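Long-range contacts in putative beta-glucosidase (Bifidobacterium adolescentis, PDB 5WAB), which hydrolyses beta-glucosidic bonds as a family 3 glycoside hydrolase, and probably also releases terminal alpha-L-arabinopyranosyl groups from ginsenoside Rb2: residues Pro108-Lys113 and Glu123-Asp128; Thr150-Phe155 and Pro182-Ile187. All coordinates share one frame; numbering follows the deposited sequence.

Contact 1 of 2, residues Pro108-Lys113 and Glu123-Asp128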
# COMPACT_ATOMS: atom_id res chain seq x y z
N PRO A 108 -2.35 8.71 -2.00
CA PRO A 108 -2.46 7.53 -1.13
C PRO A 108 -1.31 7.43 -0.13
O PRO A 108 -0.34 8.18 -0.21
CB PRO A 108 -2.41 6.38 -2.13
CG PRO A 108 -1.48 6.89 -3.21
CD PRO A 108 -1.69 8.39 -3.28
N GLY A 109 -1.44 6.51 0.83
CA GLY A 109 -0.39 6.24 1.79
C GLY A 109 0.41 5.03 1.34
O GLY A 109 -0.16 4.01 0.96
N VAL A 110 1.73 5.18 1.33
CA VAL A 110 2.61 4.16 0.78
C VAL A 110 3.66 3.71 1.80
O VAL A 110 4.67 3.11 1.43
CB VAL A 110 3.28 4.63 -0.53
CG1 VAL A 110 2.24 4.90 -1.58
CG2 VAL A 110 4.14 5.87 -0.31
N ASN A 111 3.44 3.96 3.09
CA ASN A 111 4.39 3.53 4.10
C ASN A 111 4.54 2.01 4.10
O ASN A 111 3.57 1.27 3.92
CB ASN A 111 3.98 4.01 5.49
CG ASN A 111 3.98 5.52 5.61
OD1 ASN A 111 2.93 6.14 5.77
ND2 ASN A 111 5.16 6.12 5.53
N ILE A 112 5.77 1.56 4.28
CA ILE A 112 6.06 0.13 4.33
C ILE A 112 5.43 -0.49 5.56
O ILE A 112 5.50 0.07 6.67
CB ILE A 112 7.58 -0.10 4.31
CG1 ILE A 112 8.17 0.39 2.98
CG2 ILE A 112 7.91 -1.56 4.56
CD1 ILE A 112 7.57 -0.29 1.77
N LYS A 113 4.78 -1.64 5.38
CA LYS A 113 4.25 -2.42 6.49
C LYS A 113 5.41 -3.21 7.09
O LYS A 113 5.63 -4.39 6.79
CB LYS A 113 3.11 -3.32 6.03
CG LYS A 113 2.02 -2.54 5.35
CD LYS A 113 0.83 -3.38 4.95
CE LYS A 113 -0.10 -2.52 4.11
NZ LYS A 113 -1.37 -3.18 3.70
N GLU A 123 -4.57 1.10 5.38
CA GLU A 123 -4.50 2.24 4.48
C GLU A 123 -3.24 2.24 3.63
O GLU A 123 -3.10 3.11 2.76
CB GLU A 123 -4.57 3.52 5.33
CG GLU A 123 -4.89 4.84 4.65
CD GLU A 123 -5.11 5.94 5.68
OE1 GLU A 123 -5.28 5.60 6.87
OE2 GLU A 123 -5.10 7.14 5.33
N TYR A 124 -2.34 1.28 3.83
CA TYR A 124 -1.10 1.15 3.06
C TYR A 124 -1.17 -0.07 2.14
O TYR A 124 -2.13 -0.84 2.17
CB TYR A 124 0.11 1.08 3.99
CG TYR A 124 0.23 2.24 4.95
CD1 TYR A 124 -0.28 3.49 4.62
CD2 TYR A 124 0.84 2.09 6.19
CE1 TYR A 124 -0.19 4.55 5.49
CE2 TYR A 124 0.94 3.15 7.07
CZ TYR A 124 0.43 4.37 6.71
OH TYR A 124 0.52 5.42 7.58
N TRP A 125 -0.12 -0.26 1.35
CA TRP A 125 -0.18 -1.19 0.23
C TRP A 125 0.58 -2.50 0.45
O TRP A 125 0.01 -3.57 0.24
CB TRP A 125 0.32 -0.49 -1.04
CG TRP A 125 -0.63 0.60 -1.48
CD1 TRP A 125 -0.70 1.86 -0.98
CD2 TRP A 125 -1.63 0.51 -2.50
NE1 TRP A 125 -1.69 2.57 -1.62
CE2 TRP A 125 -2.28 1.76 -2.56
CE3 TRP A 125 -2.05 -0.50 -3.37
CZ2 TRP A 125 -3.31 2.03 -3.45
CZ3 TRP A 125 -3.08 -0.23 -4.26
CH2 TRP A 125 -3.70 1.02 -4.29
N SER A 126 1.84 -2.47 0.86
CA SER A 126 2.60 -3.72 0.92
C SER A 126 3.72 -3.61 1.93
O SER A 126 4.03 -2.54 2.45
CB SER A 126 3.16 -4.09 -0.46
OG SER A 126 3.99 -5.24 -0.39
N GLU A 127 4.32 -4.77 2.22
CA GLU A 127 5.60 -4.84 2.92
C GLU A 127 6.77 -4.67 1.97
O GLU A 127 7.91 -4.54 2.44
CB GLU A 127 5.73 -6.18 3.64
CG GLU A 127 5.97 -7.36 2.69
CD GLU A 127 5.81 -8.72 3.35
OE1 GLU A 127 4.91 -8.88 4.20
OE2 GLU A 127 6.61 -9.63 3.03
N ASP A 128 6.53 -4.70 0.66
CA ASP A 128 7.59 -4.63 -0.33
C ASP A 128 7.60 -3.27 -0.99
O ASP A 128 6.54 -2.78 -1.39
CB ASP A 128 7.41 -5.72 -1.38
CG ASP A 128 8.50 -5.69 -2.43
OD1 ASP A 128 9.63 -6.12 -2.08
OD2 ASP A 128 8.26 -5.24 -3.57
O HOH W 1 2.76 0.38 1.29
O HOH W 2 -0.91 -5.79 1.96
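A buried lysine amine held by backbone oxygens is the striking feature here, where two limbs of one long beta-alpha loop of the TIM-barrel-type domain lie against each other. Lys113 starts with CG anti to its carbonyl carbon and is extended beyond, so its shaft runs back along residues 123-128. CG passes 3.5 Å from Ser126 O, and NZ donates to Tyr124 O at 2.9 Å. The amine sits above that carbonyl plane, 69° out of it. Cys121 O accepts from it too, and water 2 joins NZ to Trp125 O. Lysine suits the place, with an apolar shaft for packing and a charge that the two carbonyl dipoles would probably stabilise. At its root, Lys113 N makes a nearly straight bond to Ser126 O (3.2 Å, 170°), while water 1 donates to Asn111 O and accepts from Trp125 N.

Asn111 and Tyr124 lie side by side and point the same way. Asn111 CB stands over one ring face, 3.7 Å from the Tyr124 ring centroid, a CH-pi contact, with the amide plane turned 71° from the ring. Their polar ends both serve His154: Asn111 ND2 reaches its carbonyl oxygen and Tyr124 OH its ND1, so the packed pair fixes the histidine from two directions. Glycine fits at Gly109 because a beta carbon there would come within 2.8 Å of Tyr124 CE1, a clash.

A cis peptide bond precedes Pro108, whose CB lies at the edge of the Trp125 indole. On the second limb, Ser126 OG accepts from Asp128 N in an ST turn, and Asp128 OD2 caps the following helix at Leu131 N, with OD1 salt-bridged to Arg529. Also at the indole edge, in its plane, Gly109 O lies 2.9 Å from Trp125 CD1.

Contact 2 of 2, residues Thr150-Phe155 and Pro182-Ile187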
# COMPACT_ATOMS: atom_id res chain seq x y z
N THR A 150 -3.21 15.03 -5.65
CA THR A 150 -3.11 14.00 -4.63
C THR A 150 -2.09 14.43 -3.58
O THR A 150 -1.47 15.49 -3.68
CB THR A 150 -2.71 12.64 -5.22
OG1 THR A 150 -1.37 12.72 -5.73
CG2 THR A 150 -3.64 12.24 -6.32
N SER A 151 -1.91 13.58 -2.58
CA SER A 151 -0.94 13.84 -1.50
C SER A 151 -0.29 12.52 -1.10
O SER A 151 -0.78 11.80 -0.22
CB SER A 151 -1.63 14.53 -0.33
OG SER A 151 -0.69 15.10 0.56
N LEU A 152 0.82 12.19 -1.76
CA LEU A 152 1.64 11.05 -1.36
C LEU A 152 2.00 11.19 0.11
O LEU A 152 2.67 12.15 0.50
CB LEU A 152 2.90 11.00 -2.23
CG LEU A 152 3.72 9.71 -2.22
CD1 LEU A 152 2.84 8.54 -2.62
CD2 LEU A 152 4.91 9.85 -3.17
N LYS A 153 1.55 10.24 0.93
CA LYS A 153 1.30 10.50 2.34
C LYS A 153 2.34 9.86 3.26
O LYS A 153 2.69 8.68 3.09
CB LYS A 153 -0.10 10.03 2.73
CG LYS A 153 -0.88 11.07 3.50
CD LYS A 153 -2.37 10.77 3.54
CE LYS A 153 -2.70 9.52 4.31
NZ LYS A 153 -4.17 9.41 4.49
N HIS A 154 2.79 10.66 4.23
CA HIS A 154 3.61 10.29 5.39
C HIS A 154 5.03 9.95 4.99
O HIS A 154 5.51 8.83 5.23
CB HIS A 154 2.96 9.16 6.17
CG HIS A 154 1.52 9.40 6.47
ND1 HIS A 154 0.60 8.39 6.60
CD2 HIS A 154 0.83 10.56 6.66
CE1 HIS A 154 -0.59 8.90 6.85
NE2 HIS A 154 -0.48 10.22 6.89
N PHE A 155 5.73 10.94 4.47
CA PHE A 155 7.11 10.83 4.02
C PHE A 155 8.01 11.33 5.16
O PHE A 155 8.02 12.53 5.46
CB PHE A 155 7.28 11.65 2.74
CG PHE A 155 8.64 11.58 2.12
CD1 PHE A 155 9.12 10.40 1.57
CD2 PHE A 155 9.42 12.72 2.02
CE1 PHE A 155 10.36 10.34 0.98
CE2 PHE A 155 10.67 12.67 1.42
CZ PHE A 155 11.14 11.49 0.90
N PRO A 182 12.00 3.68 -1.75
CA PRO A 182 11.74 3.40 -3.18
C PRO A 182 10.30 3.60 -3.63
O PRO A 182 10.09 3.98 -4.79
CB PRO A 182 12.17 1.94 -3.32
CG PRO A 182 13.24 1.79 -2.33
CD PRO A 182 12.78 2.59 -1.14
N ALA A 183 9.31 3.32 -2.78
CA ALA A 183 7.92 3.56 -3.18
C ALA A 183 7.66 5.05 -3.36
O ALA A 183 7.01 5.46 -4.33
CB ALA A 183 6.96 2.97 -2.14
N PHE A 184 8.15 5.88 -2.44
CA PHE A 184 8.07 7.32 -2.63
C PHE A 184 8.84 7.75 -3.87
O PHE A 184 8.35 8.54 -4.68
CB PHE A 184 8.59 8.04 -1.39
CG PHE A 184 7.68 7.95 -0.18
CD1 PHE A 184 6.56 8.77 -0.08
CD2 PHE A 184 7.98 7.09 0.88
CE1 PHE A 184 5.73 8.71 1.03
CE2 PHE A 184 7.15 7.03 2.00
CZ PHE A 184 6.02 7.85 2.07
N GLU A 185 10.06 7.23 -4.03
CA GLU A 185 10.91 7.64 -5.15
C GLU A 185 10.27 7.31 -6.49
O GLU A 185 10.25 8.14 -7.40
CB GLU A 185 12.29 6.98 -5.02
CG GLU A 185 13.26 7.36 -6.14
CD GLU A 185 14.51 6.50 -6.17
OE1 GLU A 185 14.58 5.49 -5.43
OE2 GLU A 185 15.43 6.81 -6.96
N HIS A 186 9.68 6.11 -6.62
CA HIS A 186 9.11 5.70 -7.90
C HIS A 186 7.91 6.55 -8.29
O HIS A 186 7.75 6.90 -9.46
CB HIS A 186 8.71 4.23 -7.86
CG HIS A 186 8.04 3.76 -9.12
ND1 HIS A 186 8.73 3.52 -10.28
CD2 HIS A 186 6.73 3.54 -9.40
CE1 HIS A 186 7.88 3.14 -11.22
NE2 HIS A 186 6.66 3.15 -10.71
N ILE A 187 7.04 6.85 -7.33
CA ILE A 187 5.86 7.65 -7.65
C ILE A 187 6.24 9.09 -7.97
O ILE A 187 5.66 9.72 -8.86
CB ILE A 187 4.86 7.54 -6.48
CG1 ILE A 187 4.47 6.06 -6.32
CG2 ILE A 187 3.65 8.40 -6.74
CD1 ILE A 187 3.53 5.78 -5.16
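The Phe184 ring receives Phe155 on one face, where Phe155 CD1 stands 3.3 Å above the Phe184 plane and toward its rim, and has Lys153 O at its edge. In the Phe155 ring plane, at its edge, lies Phe184 CD2. This is a tilted T-shaped (edge-to-face) pair, with planes at 63° and Phe155 giving the edge. Phe155 CB adds a CH-pi contact over the same face, 4.2 Å from the Phe184 centroid. The His154 ring carries Lys153 CG over one face.

The setting is a beta-alpha-beta crossover of the barrel: strand 149-155 and strand 195-198 are parallel neighbours, and helix 182-190 lies between them in sequence. The short strand and helix axes pass 10.2 Å apart and run nearly antiparallel, at 155°. Leu152, with CG anti to its backbone N, points at the helix and crosses Phe184 obliquely, its CD2 3.7 Å from Phe184 CD1. The fork of leucine suits the place, since CD2 meets the Phe184 ring and CD1 meets Ile187.

The chain turns a corner at His154, with positive phi (71°). Phe155 thus comes over Phe184, and the turn leaves His154 O 3.3 Å from Phe184 CZ; Phe155 also touches Leu214 and Leu219 of helix 212-222. An alanine in place of Phe184 would remove the ring beneath Phe155 and beside Leu152, and would probably loosen the helix against the strand end and its corner. The Lys153 side chain starts away from the helix; its NZ forms a salt bridge with Glu123, and His154 ND1 bonds Tyr124 OH. Lys153 NZ, weakly, and His154 NE2 also bond a glycerol, probably from the crystallisation liquor, consistent with a pocket beside them. Three residues on from Phe184, Ile187 crosses Leu152 obliquely, its CD1 3.8 Å from Leu152 CD1.

Overall arrangement
Along the chain the two contacts come in series, neither nested nor crossed. After strand 102-106, contact 1 closes a loop by bringing 108-113 against 123-128 across nine intervening residues. Helix 129-144 then leads to strand 149-155, and contact 2 joins that strand to helix 182-190 across 26 residues that include helix 173-180. Their centres lie about 10 Å apart, and they meet directly. A salt bridge of 2.6 Å links Glu123 OE2 to Lys153 NZ, and Val110 CG2 packs 3.5 Å from Phe184 CE1. The loop following one barrel strand is thereby fastened both to the end of the next strand and to the helix outside it.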